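Local coordinates for protein pngf-ii (Elizabethkingia meningoseptica, PDB 4R4X) that probably releases N-linked glycans from glycoproteins by hydrolysing the bond to asparagine, as a peptide:N-glycosidase of the PNGase F type, at residues L421-T426 with H452-W457; T398-D403 with W528-V533; K222-K227 with L364-D369. All coordinates share one frame; numbering follows the deposited sequence.

All three contacts are buried and apolar across their segments, yet they seal different parts of the fold. Contacts 1 and 2 share a sheet: strands 416-428 and 527-537 are hydrogen-bonded neighbours, and the two contacts lie about 11 Å apart, centre to centre. Contact 1 packs that sheet against the edge strand of a second sheet, whereas contact 2 lays a loop on it. Contact 3 lies in the more N-terminal PNGase F-like part of the chain, its centre about 28 and 33 Å from those of contacts 1 and 2. Aromatic rings dominate the first two, with polar groups tied to outside partners; contact 3 uses aliphatic chains and a proline, with charged groups at its exposed margin.

Contact 1 (L421-T426 with H452-W457); sequences LRYITT and HAFTPW
Residues 421-426 of one strand face residues 452-457, the end of another strand and the loop after it, without a hydrogen bond between them; the nearest pair of CA atoms, Thr425 CA and Pro456 CA, is 7.4 Å apart, a spacing that side chains must bridge. Phe454 reaches in from the opposing segment and meets Tyr423 ring to ring, with Tyr423 CE2 3.7 Å from Phe454 CE1. Neither ring lies over the other: Phe454 CZ sits in the tyrosine plane at its edge, and Tyr423 CD2 sits likewise at the phenylalanine edge, so the rims touch without a stack. Phe454 CZ also meets Thr425, whose methyl CG2 is 3.8 Å from it and 3.6 Å from Pro456 CG. That one methyl touches both the phenyl ring and the proline ring. It is the threonine rotation (chi1 179°, OG1 opposite the backbone N) that sets CG2 there and lets one small residue serve two purposes, since OG1 hydrogen-bonds to Asn442 OD1. Tyr423 uses its length in a similar way: its ring edge is packed while its OH reaches the same Asn442 OD1. Two hydroxyls therefore converge on a single amide oxygen, satisfying polar groups inside an apolar interface. Proline suits the following loop because its rigid ring offers a compact apolar surface in a segment that no longer runs as a strand. Beside Tyr423 and Thr425, Val530 of the neighbouring strand extends the hydrophobic layer. Strand 416-428 belongs to one antiparallel sheet and strand 449-454 forms the edge of another, which also holds strand 442-446. Facing antiparallel sheets joined through such a layer are consistent with the jelly-roll beta-sandwich known from PNGase F.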
loop_
_atom_site.group_PDB
_atom_site.type_symbol
_atom_site.label_atom_id
_atom_site.label_comp_id
_atom_site.label_asym_id
_atom_site.label_seq_id
_atom_site.Cartn_x
_atom_site.Cartn_y
_atom_site.Cartn_z
ATOM N N LEU A 421 19.243 -0.357 12.521
ATOM C CA LEU A 421 18.668 0.941 12.765
ATOM C C LEU A 421 17.960 1.378 11.499
ATOM O O LEU A 421 18.598 1.549 10.460
ATOM C CB LEU A 421 19.730 1.972 13.151
ATOM C CG LEU A 421 19.175 3.348 13.540
ATOM C CD1 LEU A 421 18.367 3.277 14.822
ATOM C CD2 LEU A 421 20.286 4.378 13.704
ATOM N N ARG A 422 16.641 1.512 11.594
ATOM C CA ARG A 422 15.827 2.102 10.530
ATOM C C ARG A 422 15.986 3.591 10.676
ATOM O O ARG A 422 15.549 4.168 11.674
ATOM C CB ARG A 422 14.363 1.703 10.685
ATOM C CG ARG A 422 13.395 2.290 9.652
ATOM C CD ARG A 422 11.979 1.883 10.028
ATOM N NE ARG A 422 10.932 2.373 9.131
ATOM C CZ ARG A 422 10.232 3.495 9.294
ATOM N NH1 ARG A 422 9.278 3.789 8.429
ATOM N NH2 ARG A 422 10.471 4.325 10.297
ATOM N N TYR A 423 16.626 4.206 9.691
ATOM C CA TYR A 423 17.127 5.566 9.820
ATOM C C TYR A 423 16.632 6.414 8.655
ATOM O O TYR A 423 16.899 6.100 7.485
ATOM C CB TYR A 423 18.649 5.554 9.840
ATOM C CG TYR A 423 19.324 6.901 10.004
ATOM C CD1 TYR A 423 19.251 7.596 11.205
ATOM C CD2 TYR A 423 20.085 7.455 8.976
ATOM C CE1 TYR A 423 19.892 8.818 11.371
ATOM C CE2 TYR A 423 20.761 8.656 9.146
ATOM C CZ TYR A 423 20.657 9.336 10.343
ATOM O OH TYR A 423 21.271 10.553 10.521
ATOM N N ILE A 424 15.865 7.441 8.994
ATOM C CA ILE A 424 15.346 8.412 8.021
ATOM C C ILE A 424 16.019 9.743 8.264
ATOM O O ILE A 424 15.912 10.298 9.347
ATOM C CB ILE A 424 13.822 8.581 8.130
ATOM C CG1 ILE A 424 13.143 7.223 8.015
ATOM C CG2 ILE A 424 13.295 9.512 7.032
ATOM C CD1 ILE A 424 11.638 7.254 8.223
ATOM N N THR A 425 16.706 10.260 7.257
ATOM C CA THR A 425 17.407 11.526 7.397
ATOM C C THR A 425 17.156 12.464 6.230
ATOM O O THR A 425 17.220 12.033 5.063
ATOM C CB THR A 425 18.935 11.341 7.579
ATOM O OG1 THR A 425 19.550 12.631 7.686
ATOM C CG2 THR A 425 19.572 10.547 6.397
ATOM N N THR A 426 16.886 13.731 6.563
ATOM C CA THR A 426 16.868 14.818 5.583
ATOM C C THR A 426 17.518 16.079 6.147
ATOM O O THR A 426 17.394 16.388 7.332
ATOM C CB THR A 426 15.454 15.135 5.061
ATOM O OG1 THR A 426 14.579 15.526 6.126
ATOM C CG2 THR A 426 14.878 13.941 4.346
ATOM N N HIS A 452 28.490 3.171 10.880
ATOM C CA HIS A 452 28.100 3.465 9.513
ATOM C C HIS A 452 28.188 4.975 9.255
ATOM O O HIS A 452 27.696 5.794 10.062
ATOM C CB HIS A 452 26.659 2.984 9.300
ATOM C CG HIS A 452 26.190 3.080 7.900
ATOM N ND1 HIS A 452 26.630 2.233 6.910
ATOM C CD2 HIS A 452 25.313 3.929 7.306
ATOM C CE1 HIS A 452 26.056 2.564 5.763
ATOM N NE2 HIS A 452 25.251 3.586 5.978
ATOM N N ALA A 453 28.797 5.342 8.136
ATOM C CA ALA A 453 28.873 6.743 7.715
ATOM C C ALA A 453 28.417 6.807 6.258
ATOM O O ALA A 453 28.791 5.961 5.442
ATOM C CB ALA A 453 30.292 7.250 7.861
ATOM N N PHE A 454 27.556 7.756 5.945
ATOM C CA PHE A 454 27.114 7.922 4.554
ATOM C C PHE A 454 26.629 9.332 4.325
ATOM O O PHE A 454 26.207 10.040 5.262
ATOM C CB PHE A 454 26.029 6.900 4.180
ATOM C CG PHE A 454 24.634 7.245 4.696
ATOM C CD1 PHE A 454 24.331 7.147 6.044
ATOM C CD2 PHE A 454 23.619 7.635 3.807
ATOM C CE1 PHE A 454 23.054 7.443 6.514
ATOM C CE2 PHE A 454 22.324 7.918 4.264
ATOM C CZ PHE A 454 22.044 7.816 5.612
ATOM N N THR A 455 26.695 9.742 3.069
ATOM C CA THR A 455 26.255 11.059 2.672
ATOM C C THR A 455 24.899 10.970 1.958
ATOM O O THR A 455 24.829 10.459 0.826
ATOM C CB THR A 455 27.309 11.683 1.757
ATOM O OG1 THR A 455 28.555 11.755 2.482
ATOM C CG2 THR A 455 26.886 13.076 1.338
ATOM N N PRO A 456 23.824 11.439 2.621
ATOM C CA PRO A 456 22.494 11.310 2.033
ATOM C C PRO A 456 22.323 12.365 0.934
ATOM O O PRO A 456 22.571 13.551 1.168
ATOM C CB PRO A 456 21.555 11.581 3.204
ATOM C CG PRO A 456 22.386 11.672 4.440
ATOM C CD PRO A 456 23.763 12.021 3.975
ATOM N N TRP A 457 21.949 11.929 -0.259
ATOM C CA TRP A 457 21.975 12.818 -1.423
ATOM C C TRP A 457 21.061 12.271 -2.515
ATOM O O TRP A 457 21.107 11.087 -2.789
ATOM C CB TRP A 457 23.413 12.961 -1.958
ATOM C CG TRP A 457 23.594 14.154 -2.870
ATOM C CD1 TRP A 457 23.926 14.134 -4.199
ATOM C CD2 TRP A 457 23.424 15.524 -2.522
ATOM N NE1 TRP A 457 24.000 15.417 -4.695
ATOM C CE2 TRP A 457 23.699 16.292 -3.683
ATOM C CE3 TRP A 457 23.121 16.191 -1.333
ATOM C CZ2 TRP A 457 23.621 17.685 -3.692
ATOM C CZ3 TRP A 457 23.033 17.590 -1.350
ATOM C CH2 TRP A 457 23.288 18.311 -2.522
#

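Contact 2 (T398-D403 with W528-V533); sequences TMFNSD and WNVSGV
The hydroxyl OG1 of Thr385 is held by two backbone groups, the carbonyl O of Trp528 and the amide N of Val530, and these are the residues that receive Phe400 from the 398-403 loop. The phenyl ring spans both: Phe400 CD2 lies 3.7 Å from Trp528 CB, and Phe400 CZ lies 3.9 Å from Val530 CG2. Trp528 thus offers its methylene, while its indole leads away to place NE1 on Asp435 OD2. The strand backbone points CB at Phe400; with CG opposite the carbonyl carbon (chi1 -74°) the indole then swings away. The two aromatic systems are nearly perpendicular, at 84°, but their slanted approach makes neither a stack nor an edge-to-face pair. Selenomethionine Met399 closes one face of the phenyl ring, its CG standing 3.9 Å above the plane over the centre. Val406 of strand 406-412 also touches Phe400 and Met399. A large apolar ring suits this place: its far carbons touch the Trp528 methylene and a Val530 methyl while the side chain of Met399 lies over one face. The contact between loop and strand is therefore dispersive and hydrophobic, while hydrogen bonding is delegated to surrounding residues such as Thr385 and Asp435.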
loop_
_atom_site.group_PDB
_atom_site.type_symbol
_atom_site.label_atom_id
_atom_site.label_comp_id
_atom_site.label_asym_id
_atom_site.label_seq_id
_atom_site.Cartn_x
_atom_site.Cartn_y
_atom_site.Cartn_z
ATOM N N THR A 398 18.375 21.772 15.335
ATOM C CA THR A 398 19.645 22.448 15.120
ATOM C C THR A 398 20.756 21.915 16.039
ATOM O O THR A 398 21.791 22.564 16.228
ATOM C CB THR A 398 19.447 23.945 15.367
ATOM O OG1 THR A 398 18.893 24.143 16.696
ATOM C CG2 THR A 398 18.489 24.508 14.360
HETATM N N MSE A 399 20.577 20.709 16.574
HETATM C CA MSE A 399 21.493 20.179 17.598
HETATM C C MSE A 399 22.813 19.691 17.065
HETATM O O MSE A 399 23.710 19.379 17.834
HETATM C CB MSE A 399 20.822 19.051 18.395
HETATM C CG MSE A 399 20.569 17.750 17.653
HETATM SE SE MSE A 399 18.846 17.827 16.684
HETATM C CE MSE A 399 17.604 17.816 18.213
ATOM N N PHE A 400 22.958 19.640 15.752
ATOM C CA PHE A 400 24.093 18.959 15.157
ATOM C C PHE A 400 25.315 19.847 14.989
ATOM O O PHE A 400 26.356 19.393 14.526
ATOM C CB PHE A 400 23.651 18.283 13.870
ATOM C CG PHE A 400 22.724 17.136 14.114
ATOM C CD1 PHE A 400 23.208 15.956 14.659
ATOM C CD2 PHE A 400 21.384 17.230 13.821
ATOM C CE1 PHE A 400 22.369 14.901 14.905
ATOM C CE2 PHE A 400 20.533 16.165 14.050
ATOM C CZ PHE A 400 21.022 14.998 14.602
ATOM N N ASN A 401 25.230 21.095 15.441
ATOM C CA ASN A 401 26.460 21.892 15.563
ATOM C C ASN A 401 27.347 21.492 16.750
ATOM O O ASN A 401 28.461 21.982 16.858
ATOM C CB ASN A 401 26.191 23.394 15.555
ATOM C CG ASN A 401 25.517 23.894 16.824
ATOM O OD1 ASN A 401 25.806 25.010 17.286
ATOM N ND2 ASN A 401 24.627 23.110 17.380
ATOM N N SER A 402 26.870 20.608 17.628
ATOM C CA SER A 402 27.708 20.052 18.687
ATOM C C SER A 402 28.183 18.697 18.214
ATOM O O SER A 402 27.394 17.940 17.650
ATOM C CB SER A 402 26.934 19.858 19.985
ATOM O OG SER A 402 27.601 18.938 20.843
ATOM N N ASP A 403 29.441 18.367 18.508
ATOM C CA ASP A 403 29.964 17.025 18.215
ATOM C C ASP A 403 29.149 15.907 18.889
ATOM O O ASP A 403 29.158 14.782 18.405
ATOM C CB ASP A 403 31.443 16.903 18.615
ATOM C CG ASP A 403 32.047 15.551 18.210
ATOM O OD1 ASP A 403 32.284 15.327 17.008
ATOM O OD2 ASP A 403 32.246 14.694 19.086
ATOM N N TRP A 528 18.553 19.215 10.805
ATOM C CA TRP A 528 18.468 17.837 10.290
ATOM C C TRP A 528 17.324 17.077 10.954
ATOM O O TRP A 528 17.321 16.903 12.174
ATOM C CB TRP A 528 19.797 17.109 10.486
ATOM C CG TRP A 528 20.819 17.595 9.519
ATOM C CD1 TRP A 528 21.537 18.754 9.596
ATOM C CD2 TRP A 528 21.157 16.994 8.273
ATOM N NE1 TRP A 528 22.318 18.897 8.474
ATOM C CE2 TRP A 528 22.112 17.820 7.654
ATOM C CE3 TRP A 528 20.774 15.812 7.633
ATOM C CZ2 TRP A 528 22.691 17.497 6.424
ATOM C CZ3 TRP A 528 21.341 15.506 6.411
ATOM C CH2 TRP A 528 22.268 16.340 5.813
ATOM N N ASN A 529 16.356 16.652 10.140
ATOM C CA ASN A 529 15.247 15.817 10.576
ATOM C C ASN A 529 15.674 14.358 10.481
ATOM O O ASN A 529 15.787 13.809 9.367
ATOM C CB ASN A 529 14.023 16.029 9.691
ATOM C CG ASN A 529 13.334 17.351 9.922
ATOM O OD1 ASN A 529 13.155 17.800 11.047
ATOM N ND2 ASN A 529 12.870 17.941 8.843
ATOM N N VAL A 530 15.935 13.737 11.632
ATOM C CA VAL A 530 16.416 12.365 11.671
ATOM C C VAL A 530 15.588 11.529 12.649
ATOM O O VAL A 530 15.274 11.950 13.780
ATOM C CB VAL A 530 17.937 12.271 11.972
ATOM C CG1 VAL A 530 18.735 13.211 11.074
ATOM C CG2 VAL A 530 18.247 12.601 13.413
ATOM N N SER A 531 15.176 10.358 12.184
ATOM C CA SER A 531 14.560 9.378 13.074
ATOM C C SER A 531 15.242 8.021 12.984
ATOM O O SER A 531 15.781 7.611 11.940
ATOM C CB SER A 531 13.053 9.270 12.833
ATOM O OG SER A 531 12.790 8.510 11.691
ATOM N N GLY A 532 15.209 7.327 14.115
ATOM C CA GLY A 532 15.834 6.034 14.267
ATOM C C GLY A 532 14.973 5.099 15.064
ATOM O O GLY A 532 14.557 5.421 16.178
ATOM N N VAL A 533 14.656 3.964 14.462
ATOM C CA VAL A 533 13.931 2.917 15.117
ATOM C C VAL A 533 14.820 1.680 15.114
ATOM O O VAL A 533 15.338 1.278 14.074
ATOM C CB VAL A 533 12.607 2.633 14.384
ATOM C CG1 VAL A 533 11.887 1.464 15.002
ATOM C CG2 VAL A 533 11.723 3.869 14.439
#

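Contact 3 (K222-K227 with L364-D369); sequences KIPEIK and LSIHPD
Ile223, Pro224 and Ile226 lay their apolar surfaces on Leu364 and Ile366, with no hydrogen bond crossing between the segments. Ile223 CD1 meets Leu364 CD1 at 3.8 Å, the two chains crossing at about a right angle, methyl against methyl. Ile366 serves two partners: its CD1 comes head-on to Pro224 CG at 4.0 Å, while its CG2 lies 4.2 Å from Ile226 CB. Having CG1 opposite the carbonyl carbon (chi1 -52°) is what splits its branches between them, a job suited to a beta-branched residue. Ile226 is present in two conformers, so the placing of its outer carbons is less certain. Proline gives the loop a stiff apolar surface. Further out, Lys222 NZ bonds to Ile223 O, 2.9 Å, from above the carbonyl plane, and Lys227 NZ forms a salt bridge with Glu225 OE1, so the exposed margin is charged. The loop backbone is fixed by Lys342 and Gly341, and by Ser340 OG and Arg336 at Ile226. Strand 358-367 lies between strands 186-196 and 231-240 of a four-stranded antiparallel sheet. Ile188 and Val234 flank Leu364 there, while the loop leaves strand 216-222 of the larger sheet, joining the two.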
loop_
_atom_site.group_PDB
_atom_site.type_symbol
_atom_site.label_atom_id
_atom_site.label_comp_id
_atom_site.label_asym_id
_atom_site.label_seq_id
_atom_site.Cartn_x
_atom_site.Cartn_y
_atom_site.Cartn_z
ATOM N N LYS A 222 -8.178 1.071 14.940
ATOM C CA LYS A 222 -7.956 -0.274 15.424
ATOM C C LYS A 222 -7.308 -1.140 14.333
ATOM O O LYS A 222 -7.817 -1.253 13.245
ATOM C CB LYS A 222 -9.264 -0.898 15.934
ATOM C CG LYS A 222 -9.076 -2.326 16.454
ATOM C CD LYS A 222 -7.900 -2.451 17.431
ATOM C CE LYS A 222 -7.863 -3.799 18.149
ATOM N NZ LYS A 222 -7.465 -4.901 17.230
ATOM N N ILE A 223 -6.152 -1.709 14.641
ATOM C CA ILE A 223 -5.420 -2.570 13.726
ATOM C C ILE A 223 -5.610 -4.007 14.160
ATOM O O ILE A 223 -5.344 -4.334 15.320
ATOM C CB ILE A 223 -3.908 -2.269 13.771
ATOM C CG1 ILE A 223 -3.659 -0.769 13.570
ATOM C CG2 ILE A 223 -3.146 -3.121 12.750
ATOM C CD1 ILE A 223 -4.147 -0.251 12.231
ATOM N N PRO A 224 -6.058 -4.878 13.233
ATOM C CA PRO A 224 -6.231 -6.280 13.605
ATOM C C PRO A 224 -4.902 -6.937 13.899
ATOM O O PRO A 224 -3.832 -6.349 13.620
ATOM C CB PRO A 224 -6.883 -6.894 12.363
ATOM C CG PRO A 224 -6.398 -6.052 11.250
ATOM C CD PRO A 224 -6.404 -4.653 11.816
ATOM N N GLU A 225 -4.951 -8.144 14.456
ATOM C CA GLU A 225 -3.747 -8.929 14.584
ATOM C C GLU A 225 -3.207 -9.173 13.179
ATOM O O GLU A 225 -3.951 -9.541 12.282
ATOM C CB GLU A 225 -3.999 -10.266 15.273
ATOM C CG GLU A 225 -2.740 -11.111 15.398
ATOM C CD GLU A 225 -2.994 -12.488 16.010
ATOM O OE1 GLU A 225 -2.046 -13.318 16.049
ATOM O OE2 GLU A 225 -4.138 -12.744 16.433
ATOM N N ILE A 226 -1.917 -8.944 12.984
ATOM C CA ILE A 226 -1.332 -9.252 11.708
ATOM C C ILE A 226 -0.156 -10.228 11.942
ATOM O O ILE A 226 0.819 -9.928 12.631
ATOM C CB ILE A 226 -1.043 -7.970 10.863
ATOM C CG1 ILE A 226 0.418 -7.675 10.717
ATOM C CG2 ILE A 226 -1.713 -6.722 11.411
ATOM C CD1 ILE A 226 0.982 -8.262 9.467
ATOM N N LYS A 227 -0.300 -11.418 11.373
ATOM C CA LYS A 227 0.661 -12.506 11.571
ATOM C C LYS A 227 1.987 -12.235 10.860
ATOM O O LYS A 227 2.009 -11.574 9.819
ATOM C CB LYS A 227 0.076 -13.811 11.024
ATOM C CG LYS A 227 -1.224 -14.281 11.693
ATOM C CD LYS A 227 -0.957 -15.371 12.721
ATOM C CE LYS A 227 -2.238 -15.999 13.260
ATOM N NZ LYS A 227 -2.551 -15.460 14.607
ATOM N N LEU A 364 -4.070 2.471 5.365
ATOM C CA LEU A 364 -3.163 1.356 5.470
ATOM C C LEU A 364 -3.735 0.151 4.749
ATOM O O LEU A 364 -4.961 -0.000 4.646
ATOM C CB LEU A 364 -2.949 0.982 6.938
ATOM C CG LEU A 364 -2.552 2.044 7.955
ATOM C CD1 LEU A 364 -2.374 1.425 9.339
ATOM C CD2 LEU A 364 -1.269 2.732 7.538
ATOM N N SER A 365 -2.871 -0.711 4.234
ATOM C CA SER A 365 -3.317 -1.983 3.691
ATOM C C SER A 365 -2.443 -3.122 4.216
ATOM O O SER A 365 -1.203 -2.981 4.363
ATOM C CB SER A 365 -3.309 -1.979 2.162
ATOM O OG SER A 365 -2.015 -1.795 1.641
ATOM N N ILE A 366 -3.111 -4.230 4.505
ATOM C CA ILE A 366 -2.498 -5.439 5.037
ATOM C C ILE A 366 -2.779 -6.589 4.081
ATOM O O ILE A 366 -3.943 -6.873 3.743
ATOM C CB ILE A 366 -3.035 -5.786 6.435
ATOM C CG1 ILE A 366 -2.927 -4.585 7.367
ATOM C CG2 ILE A 366 -2.285 -7.004 7.011
ATOM C CD1 ILE A 366 -3.972 -4.570 8.451
ATOM N N HIS A 367 -1.704 -7.232 3.632
ATOM C CA HIS A 367 -1.764 -8.213 2.572
ATOM C C HIS A 367 -1.357 -9.597 3.102
ATOM O O HIS A 367 -0.363 -9.698 3.836
ATOM C CB HIS A 367 -0.892 -7.769 1.400
ATOM C CG HIS A 367 -1.252 -6.407 0.904
ATOM N ND1 HIS A 367 -2.169 -6.197 -0.111
ATOM C CD2 HIS A 367 -0.899 -5.183 1.352
ATOM C CE1 HIS A 367 -2.325 -4.900 -0.298
ATOM N NE2 HIS A 367 -1.583 -4.263 0.593
ATOM N N PRO A 368 -2.134 -10.646 2.744
ATOM C CA PRO A 368 -2.051 -12.012 3.294
ATOM C C PRO A 368 -0.865 -12.819 2.739
ATOM O O PRO A 368 -1.019 -13.947 2.276
ATOM C CB PRO A 368 -3.389 -12.643 2.846
ATOM C CG PRO A 368 -3.687 -11.955 1.555
ATOM C CD PRO A 368 -3.270 -10.528 1.793
ATOM N N ASP A 369 0.319 -12.242 2.814
ATOM C CA ASP A 369 1.513 -12.860 2.317
ATOM C C ASP A 369 2.103 -13.808 3.376
ATOM O O ASP A 369 1.641 -13.849 4.509
ATOM C CB ASP A 369 2.530 -11.752 1.996
ATOM C CG ASP A 369 2.166 -10.981 0.766
ATOM O OD1 ASP A 369 1.616 -11.607 -0.172
ATOM O OD2 ASP A 369 2.447 -9.755 0.712
#